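Local coordinates for ScaE cell-surface anchored scaffoldin protein (Ruminococcus flavefaciens, PDB 2ZF9), which probably anchors the cellulosome to the bacterial cell surface, its type III cohesin module, the part described here, serving to bind dockerin modules of partner proteins, at residues K39-T42 with N48-V51; L131-D136 with G183-E188. One frame throughout, in Å; residues are numbered along the deposited sequence.

Contact 1: residues K39-T42 with N48-V51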
loop_
_atom_site.group_PDB
_atom_site.type_symbol
_atom_site.label_atom_id
_atom_site.label_comp_id
_atom_site.label_asym_id
_atom_site.label_seq_id
_atom_site.Cartn_x
_atom_site.Cartn_y
_atom_site.Cartn_z
ATOM N N LYS A 39 8.334 7.016 -7.908
ATOM C CA LYS A 39 9.745 6.938 -8.215
ATOM C C LYS A 39 9.992 7.341 -9.663
ATOM O O LYS A 39 9.350 6.803 -10.572
ATOM C CB LYS A 39 10.265 5.511 -7.969
ATOM C CG LYS A 39 11.764 5.320 -8.190
ATOM C CD LYS A 39 12.597 6.045 -7.116
ATOM C CE LYS A 39 12.969 5.148 -5.963
ATOM N NZ LYS A 39 14.378 5.470 -5.570
ATOM N N THR A 40 10.949 8.249 -9.873
ATOM C CA THR A 40 11.394 8.573 -11.239
ATOM C C THR A 40 12.828 8.106 -11.454
ATOM O O THR A 40 13.705 8.370 -10.641
ATOM C CB THR A 40 11.242 10.072 -11.575
ATOM O OG1 THR A 40 9.894 10.488 -11.323
ATOM C CG2 THR A 40 11.579 10.354 -13.064
ATOM N N LEU A 41 13.037 7.359 -12.527
ATOM C CA LEU A 41 14.340 6.828 -12.858
ATOM C C LEU A 41 14.871 7.545 -14.112
ATOM O O LEU A 41 14.100 7.992 -14.939
ATOM C CB LEU A 41 14.237 5.332 -13.123
ATOM C CG LEU A 41 13.777 4.417 -11.983
ATOM C CD1 LEU A 41 13.724 3.018 -12.507
ATOM C CD2 LEU A 41 14.721 4.517 -10.750
ATOM N N THR A 42 16.192 7.638 -14.249
ATOM C CA THR A 42 16.770 8.110 -15.520
ATOM C C THR A 42 16.561 7.011 -16.558
ATOM O O THR A 42 16.486 5.832 -16.213
ATOM C CB THR A 42 18.281 8.398 -15.412
ATOM O OG1 THR A 42 19.001 7.172 -15.256
ATOM C CG2 THR A 42 18.578 9.298 -14.222
ATOM N N ASN A 48 15.865 -2.974 -16.351
ATOM C CA ASN A 48 16.220 -3.980 -15.313
ATOM C C ASN A 48 16.473 -3.457 -13.905
ATOM O O ASN A 48 16.940 -4.215 -13.057
ATOM C CB ASN A 48 17.416 -4.854 -15.731
ATOM C CG ASN A 48 17.224 -5.478 -17.068
ATOM O OD1 ASN A 48 16.256 -6.196 -17.301
ATOM N ND2 ASN A 48 18.156 -5.211 -17.973
ATOM N N ALA A 49 16.179 -2.183 -13.651
ATOM C CA ALA A 49 16.376 -1.609 -12.331
ATOM C C ALA A 49 15.536 -2.336 -11.275
ATOM O O ALA A 49 14.375 -2.666 -11.505
ATOM C CB ALA A 49 16.068 -0.142 -12.335
ATOM N N LYS A 50 16.154 -2.630 -10.140
ATOM C CA LYS A 50 15.454 -3.229 -9.013
ATOM C C LYS A 50 15.186 -2.085 -8.047
ATOM O O LYS A 50 16.111 -1.487 -7.474
ATOM C CB LYS A 50 16.285 -4.315 -8.368
ATOM C CG LYS A 50 16.336 -5.571 -9.202
ATOM C CD LYS A 50 17.184 -6.636 -8.537
ATOM C CE LYS A 50 17.053 -7.952 -9.320
ATOM N NZ LYS A 50 17.941 -9.026 -8.760
ATOM N N VAL A 51 13.911 -1.728 -7.935
ATOM C CA VAL A 51 13.544 -0.495 -7.270
ATOM C C VAL A 51 12.907 -0.816 -5.909
ATOM O O VAL A 51 11.910 -1.548 -5.834
ATOM C CB VAL A 51 12.562 0.356 -8.158
ATOM C CG1 VAL A 51 12.250 1.662 -7.480
ATOM C CG2 VAL A 51 13.156 0.631 -9.546
#
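Leu41 and Val51 reach toward each other tip to tip, with Leu41 CD1 3.8 Å from Val51 CG2. The same leucine methyl also touches Ala49, its CD1 lying 3.9 Å from Ala49 CB, so one branch of Leu41 bridges two residues of 48-51 that are separated by the outward-turned Lys50. Leu41 CG stands beside its backbone N (chi1 -62°), and CD1 lies anti to CA (chi2 178°), which carries it out to Val51 and Ala49.

The two segments belong to a beta hairpin, strands 33-41 and 50-58, but near its connecting loop the arms have parted. The CA atoms of Leu41 and Ala49 are 8.7 Å apart, and no hydrogen bond crosses between the segments. Backbone bonding goes to other neighbours instead: Lys39 and Leu41 bond to Gln186 of strand 180-187, and Ala49 bonds to Val133, just past the end of strand 124-132. The hairpin thus opens into two layers that meet through side chains, consistent with the beta sandwich of cohesins.

A second kind of packing uses the aliphatic part of a charged side chain. Lys39 crosses Val51 at a slant, bringing Lys39 CG to 3.8 Å and Lys39 CE to 3.9 Å from Val51 CG1. The lysine chain is bent at chi2, chi3 and chi4, and lies with CG and CE against the same valine methyl.

Contact 2: residues L131-D136 with G183-E188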
loop_
_atom_site.group_PDB
_atom_site.type_symbol
_atom_site.label_atom_id
_atom_site.label_comp_id
_atom_site.label_asym_id
_atom_site.label_seq_id
_atom_site.Cartn_x
_atom_site.Cartn_y
_atom_site.Cartn_z
ATOM N N LEU A 131 10.506 -3.966 -6.780
ATOM C CA LEU A 131 9.935 -4.260 -8.080
ATOM C C LEU A 131 11.009 -4.036 -9.116
ATOM O O LEU A 131 11.753 -3.058 -9.048
ATOM C CB LEU A 131 8.714 -3.355 -8.382
ATOM C CG LEU A 131 7.492 -3.619 -7.495
ATOM C CD1 LEU A 131 6.378 -2.624 -7.788
ATOM C CD2 LEU A 131 6.992 -5.044 -7.695
ATOM N N GLN A 132 11.095 -4.951 -10.069
ATOM C CA GLN A 132 12.069 -4.799 -11.132
ATOM C C GLN A 132 11.427 -4.322 -12.459
ATOM O O GLN A 132 10.420 -4.847 -12.925
ATOM C CB GLN A 132 12.893 -6.084 -11.307
ATOM C CG GLN A 132 13.992 -5.961 -12.403
ATOM C CD GLN A 132 14.829 -7.226 -12.530
ATOM O OE1 GLN A 132 14.308 -8.333 -12.416
ATOM N NE2 GLN A 132 16.141 -7.061 -12.775
ATOM N N VAL A 133 12.026 -3.292 -13.020
ATOM C CA VAL A 133 11.582 -2.644 -14.262
ATOM C C VAL A 133 12.021 -3.506 -15.455
ATOM O O VAL A 133 13.083 -4.127 -15.407
ATOM C CB VAL A 133 12.228 -1.250 -14.310
ATOM C CG1 VAL A 133 11.957 -0.531 -15.624
ATOM C CG2 VAL A 133 11.741 -0.414 -13.120
ATOM N N PRO A 134 11.183 -3.615 -16.498
ATOM C CA PRO A 134 11.581 -4.493 -17.632
ATOM C C PRO A 134 12.778 -4.002 -18.454
ATOM O O PRO A 134 13.132 -2.823 -18.430
ATOM C CB PRO A 134 10.329 -4.526 -18.512
ATOM C CG PRO A 134 9.549 -3.293 -18.131
ATOM C CD PRO A 134 9.831 -3.047 -16.677
ATOM N N ALA A 135 13.396 -4.920 -19.191
ATOM C CA ALA A 135 14.595 -4.595 -19.957
ATOM C C ALA A 135 14.278 -3.588 -21.089
ATOM O O ALA A 135 15.155 -2.859 -21.547
ATOM C CB ALA A 135 15.257 -5.886 -20.500
ATOM N N ASP A 136 13.012 -3.481 -21.475
ATOM C CA ASP A 136 12.649 -2.609 -22.591
ATOM C C ASP A 136 12.187 -1.216 -22.187
ATOM O O ASP A 136 11.714 -0.467 -23.036
ATOM C CB ASP A 136 11.597 -3.301 -23.493
ATOM C CG ASP A 136 10.270 -3.550 -22.782
ATOM O OD1 ASP A 136 10.240 -3.524 -21.533
ATOM O OD2 ASP A 136 9.252 -3.783 -23.480
ATOM N N GLY A 183 1.081 5.061 -6.257
ATOM C CA GLY A 183 2.438 5.334 -6.678
ATOM C C GLY A 183 2.760 4.765 -8.040
ATOM O O GLY A 183 1.865 4.324 -8.797
ATOM N N TYR A 184 4.046 4.797 -8.378
ATOM C CA TYR A 184 4.505 4.329 -9.677
ATOM C C TYR A 184 6.015 4.306 -9.745
ATOM O O TYR A 184 6.710 4.891 -8.888
ATOM C CB TYR A 184 3.977 5.237 -10.815
ATOM C CG TYR A 184 4.211 6.705 -10.600
ATOM C CD1 TYR A 184 3.148 7.556 -10.262
ATOM C CD2 TYR A 184 5.496 7.254 -10.707
ATOM C CE1 TYR A 184 3.363 8.923 -10.056
ATOM C CE2 TYR A 184 5.725 8.636 -10.489
ATOM C CZ TYR A 184 4.654 9.447 -10.187
ATOM O OH TYR A 184 4.877 10.784 -9.964
ATOM N N ILE A 185 6.512 3.626 -10.776
ATOM C CA ILE A 185 7.870 3.818 -11.241
ATOM C C ILE A 185 7.745 4.413 -12.646
ATOM O O ILE A 185 7.062 3.844 -13.502
ATOM C CB ILE A 185 8.657 2.486 -11.303
ATOM C CG1 ILE A 185 8.696 1.820 -9.919
ATOM C CG2 ILE A 185 10.096 2.742 -11.899
ATOM C CD1 ILE A 185 9.161 0.329 -9.957
ATOM N N GLN A 186 8.388 5.541 -12.886
ATOM C CA GLN A 186 8.367 6.091 -14.248
ATOM C C GLN A 186 9.777 6.416 -14.703
ATOM O O GLN A 186 10.678 6.626 -13.874
ATOM C CB GLN A 186 7.479 7.330 -14.332
ATOM C CG GLN A 186 8.008 8.508 -13.546
ATOM C CD GLN A 186 7.094 9.702 -13.699
ATOM O OE1 GLN A 186 6.096 9.631 -14.421
ATOM N NE2 GLN A 186 7.412 10.793 -13.011
ATOM N N VAL A 187 9.970 6.408 -16.017
ATOM C CA VAL A 187 11.286 6.702 -16.600
ATOM C C VAL A 187 11.246 8.166 -17.028
ATOM O O VAL A 187 10.346 8.579 -17.754
ATOM C CB VAL A 187 11.571 5.805 -17.821
ATOM C CG1 VAL A 187 13.013 6.010 -18.309
ATOM C CG2 VAL A 187 11.321 4.334 -17.492
ATOM N N GLU A 188 12.219 8.944 -16.566
ATOM C CA GLU A 188 12.319 10.351 -16.961
ATOM C C GLU A 188 12.191 10.501 -18.483
ATOM O O GLU A 188 12.828 9.773 -19.253
ATOM C CB GLU A 188 13.657 10.944 -16.480
ATOM C CG GLU A 188 13.719 12.468 -16.560
ATOM C CD GLU A 188 13.076 13.149 -15.363
ATOM O OE1 GLU A 188 11.982 13.749 -15.514
ATOM O OE2 GLU A 188 13.663 13.073 -14.260
#
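Val133 and Ile185 face each other across segments that run in broadly the same direction, their CA atoms 8.0 Å apart, which is too wide for strand pairing and leaves the join to side chains. Both CB atoms point inward, and no hydrogen bond spans the gap.

Ile185 carries its side of the contact with both of its branches. Its CG2 methyl meets Val133 CG2 at 3.8 Å, while the end of the longer branch, Ile185 CD1, comes within 4.1 Å of that same valine methyl. Val133 CG2 therefore rests against the two arms of the isoleucine, and the two side chains pass each other at an angle. With CG1 beside the backbone N (chi1 -58°) and the chain then extended (chi2 166°), the longer branch is carried on toward Leu131, where Ile185 CD1 lies 4.0 Å from Leu131 CB. It is thus the root of Leu131 that is touched, while its side chain also packs on Leu77 and Val145.

All three residues are buried, and the contact is wholly apolar: a piece of the hydrophobic core between the two layers of a beta sandwich, the fold expected of a cohesin. Gln132, Tyr184 and Gln186, which alternate with them, turn the other way. Among these, Gln132 bonds through NE2 to Asn48 O, and Gln186 bonds through NE2 to Thr40 OG1.

Leu41 and Val51 pack on both Val133 and Ile185, and Met53 adds to the cover of Ile185. Strand 180-187 runs between strand 33-41, parallel to it, and strand 142-149, antiparallel to it, whereas strand 124-132 lies alongside strand 50-58 in the facing layer.

Overall arrangement
From the N terminus, strand 33-41 leads into a short loop, which contact 1 closes where strand 50-58 begins. The chain has completed that hairpin well before it reaches 131-136, the first half of contact 2. A longer excursion follows, through strands 142-149 and 158-160 and helix 166-178, before strand 180-187 brings the chain back and closes it. The contacts are therefore in series, neither nested nor crossed, yet their centres lie only 5 Å apart. Backbone bonds join them: Leu41 O accepts one, probably, from Glu188 N, and Val51 N probably gives one to Leu131 O. Strands 33-41 and 180-187 thus form one pair and strands 50-58 and 124-132 another, with both contacts packing between these pairs.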